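Local structure of trehalose operon transcriptional repressor (Bacillus subtilis, 2OGG) at residues 115-120 with 132-138. The protein represses transcription of the trePA trehalose operon and binds trehalose-6-phosphate, the chain here being its effector-binding domain. Residues are numbered along the deposited sequence.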
loop_
_atom_site.group_PDB
_atom_site.type_symbol
_atom_site.label_atom_id
_atom_site.label_comp_id
_atom_site.label_asym_id
_atom_site.label_seq_id
_atom_site.Cartn_x
_atom_site.Cartn_y
_atom_site.Cartn_z
HETATM N N MSE A 115 15.367 -4.696 21.589
HETATM C CA MSE A 115 13.991 -4.974 21.219
HETATM C C MSE A 115 13.765 -4.453 19.813
HETATM O O MSE A 115 14.421 -3.506 19.379
HETATM C CB MSE A 115 13.049 -4.191 22.121
HETATM C CG MSE A 115 13.266 -4.385 23.599
HETATM SE SE MSE A 115 12.182 -5.780 24.423
HETATM C CE MSE A 115 13.263 -7.301 23.935
ATOM N N VAL A 116 12.814 -5.048 19.104
ATOM C CA VAL A 116 12.306 -4.445 17.895
ATOM C C VAL A 116 11.035 -3.667 18.296
ATOM O O VAL A 116 10.242 -4.174 19.094
ATOM C CB VAL A 116 12.026 -5.504 16.803
ATOM C CG1 VAL A 116 11.372 -4.850 15.546
ATOM C CG2 VAL A 116 13.300 -6.167 16.406
ATOM N N VAL A 117 11.036 -2.361 18.025
ATOM C CA VAL A 117 9.927 -1.501 18.428
ATOM C C VAL A 117 9.133 -0.974 17.246
ATOM O O VAL A 117 9.650 -0.216 16.419
ATOM C CB VAL A 117 10.367 -0.293 19.268
ATOM C CG1 VAL A 117 9.141 0.537 19.651
ATOM C CG2 VAL A 117 11.116 -0.738 20.513
ATOM N N VAL A 118 7.897 -1.437 17.130
ATOM C CA VAL A 118 6.986 -0.957 16.095
ATOM C C VAL A 118 6.062 0.127 16.638
ATOM O O VAL A 118 5.339 -0.073 17.628
ATOM C CB VAL A 118 6.130 -2.100 15.526
ATOM C CG1 VAL A 118 5.263 -1.565 14.398
ATOM C CG2 VAL A 118 7.038 -3.247 15.037
ATOM N N ARG A 119 6.168 1.308 16.044
ATOM C CA ARG A 119 5.303 2.424 16.405
ATOM C C ARG A 119 4.357 2.745 15.281
ATOM O O ARG A 119 4.780 3.004 14.162
ATOM C CB ARG A 119 6.121 3.654 16.726
ATOM C CG ARG A 119 6.750 3.591 18.091
ATOM C CD ARG A 119 7.542 4.854 18.338
ATOM N NE ARG A 119 8.186 4.848 19.641
ATOM C CZ ARG A 119 9.439 4.466 19.858
ATOM N NH1 ARG A 119 10.156 3.877 18.902
ATOM N NH2 ARG A 119 9.899 4.494 21.082
ATOM N N ASN A 120 3.119 3.011 15.654
ATOM C CA ASN A 120 2.066 3.158 14.682
ATOM C C ASN A 120 1.150 4.314 15.088
ATOM O O ASN A 120 0.763 4.429 16.246
ATOM C CB ASN A 120 1.305 1.845 14.647
ATOM C CG ASN A 120 0.349 1.767 13.527
ATOM O OD1 ASN A 120 0.578 2.322 12.464
ATOM N ND2 ASN A 120 -0.651 0.930 13.690
ATOM N N TYR A 132 -2.081 6.094 19.225
ATOM C CA TYR A 132 -0.671 5.786 19.142
ATOM C C TYR A 132 -0.374 4.441 19.791
ATOM O O TYR A 132 -0.780 4.194 20.917
ATOM C CB TYR A 132 0.165 6.895 19.753
ATOM C CG TYR A 132 1.572 6.462 20.143
ATOM C CD1 TYR A 132 2.612 6.440 19.219
ATOM C CD2 TYR A 132 1.877 6.155 21.449
ATOM C CE1 TYR A 132 3.876 5.965 19.569
ATOM C CE2 TYR A 132 3.161 5.731 21.826
ATOM C CZ TYR A 132 4.148 5.618 20.887
ATOM O OH TYR A 132 5.435 5.242 21.292
ATOM N N THR A 133 0.318 3.566 19.058
ATOM C CA THR A 133 0.652 2.237 19.540
ATOM C C THR A 133 2.154 2.017 19.487
ATOM O O THR A 133 2.840 2.556 18.626
ATOM C CB THR A 133 -0.062 1.187 18.701
ATOM O OG1 THR A 133 -1.457 1.500 18.680
ATOM C CG2 THR A 133 0.103 -0.212 19.292
ATOM N N GLU A 134 2.670 1.389 20.522
ATOM C CA GLU A 134 4.094 1.092 20.641
ATOM C C GLU A 134 4.224 -0.375 21.023
ATOM O O GLU A 134 3.689 -0.797 22.052
ATOM C CB GLU A 134 4.755 1.943 21.724
ATOM C CG GLU A 134 6.213 1.577 21.895
ATOM C CD GLU A 134 6.898 2.284 23.047
ATOM O OE1 GLU A 134 6.647 3.493 23.253
ATOM O OE2 GLU A 134 7.816 1.671 23.638
ATOM N N SER A 135 4.699 -1.179 20.078
ATOM C CA SER A 135 4.705 -2.628 20.236
ATOM C C SER A 135 6.136 -3.105 20.298
ATOM O O SER A 135 6.908 -2.863 19.376
ATOM C CB SER A 135 4.011 -3.261 19.039
ATOM O OG SER A 135 3.648 -4.594 19.312
ATOM N N ARG A 136 6.540 -3.599 21.456
ATOM C CA ARG A 136 7.948 -3.927 21.694
ATOM C C ARG A 136 8.174 -5.440 21.682
ATOM O O ARG A 136 7.617 -6.163 22.529
ATOM C CB ARG A 136 8.387 -3.330 23.032
ATOM C CG ARG A 136 7.969 -1.877 23.175
ATOM C CD ARG A 136 8.435 -1.249 24.487
ATOM N NE ARG A 136 9.888 -1.206 24.607
ATOM C CZ ARG A 136 10.651 -0.189 24.208
ATOM N NH1 ARG A 136 10.095 0.860 23.614
ATOM N NH2 ARG A 136 11.974 -0.226 24.397
ATOM N N HIS A 137 8.967 -5.916 20.716
ATOM C CA HIS A 137 9.253 -7.339 20.589
ATOM C C HIS A 137 10.657 -7.698 20.991
ATOM O O HIS A 137 11.609 -7.077 20.539
ATOM C CB HIS A 137 9.104 -7.769 19.142
ATOM C CG HIS A 137 7.754 -7.497 18.566
ATOM N ND1 HIS A 137 7.335 -6.229 18.228
ATOM C CD2 HIS A 137 6.746 -8.334 18.222
ATOM C CE1 HIS A 137 6.114 -6.292 17.721
ATOM N NE2 HIS A 137 5.746 -7.561 17.682
ATOM N N ARG A 138 10.792 -8.826 21.676
ATOM C CA ARG A 138 12.057 -9.512 21.777
ATOM C C ARG A 138 12.540 -9.924 20.374
ATOM O O ARG A 138 11.749 -10.355 19.530
ATOM C CB ARG A 138 11.861 -10.746 22.630
ATOM C CG ARG A 138 13.116 -11.186 23.375
ATOM C CD ARG A 138 12.735 -12.265 24.358
ATOM N NE ARG A 138 12.526 -13.561 23.711
ATOM C CZ ARG A 138 12.357 -14.706 24.371
ATOM N NH1 ARG A 138 12.353 -14.721 25.706
ATOM N NH2 ARG A 138 12.135 -15.827 23.699
#
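Strands 115-120 and 132-138 run antiparallel, and every second residue pair is tied by two backbone hydrogen bonds. Val116 N gives to His137 O (2.8 Å) and His137 N to Val116 O (2.7 Å); Val118 N to Ser135 O and Ser135 N to Val118 O are both 2.8 Å, and Asn120 N to Thr133 O and Thr133 N to Asn120 O both 3.0 Å. The backbone N-H and C=O groups of the intervening residues point away from the pair: Val117 and Arg119 bond to Val95 and Glu93 of strand 87-98, Tyr132 and Glu134 to Tyr57 and Lys55 of strand 49-59.

On the face carrying Val117, Arg119, Glu134 and Arg136, polar side chains satisfy one another. Arg119 NE donates to Tyr132 OH (3.2 Å), which in turn donates a hydrogen bond to Glu134 OE1 (2.9 Å), while Glu134 OE2 takes a very short salt bridge from Arg136 NH1 (2.4 Å). Glu97 binds both arginines, offsetting the like charges of Arg119 NH2 and Arg136 NH1, 4.4 Å apart; Asp103 holds Arg136 NE. Val117 CG2 lies over the Arg136 guanidinium, 3.6 Å from NH1. On the opposite face, Thr133 and Ser135 hydroxyls bond to Asp56 and Asp54, and Phe142 meets the His137 ring edge-to-face.

The two segments belong to the beta hairpin of strands 114-124 and 129-138, set between strands 49-59 and 87-98 in the six-stranded antiparallel sheet of the UTRA domain, the effector-binding fold of this GntR-family repressor.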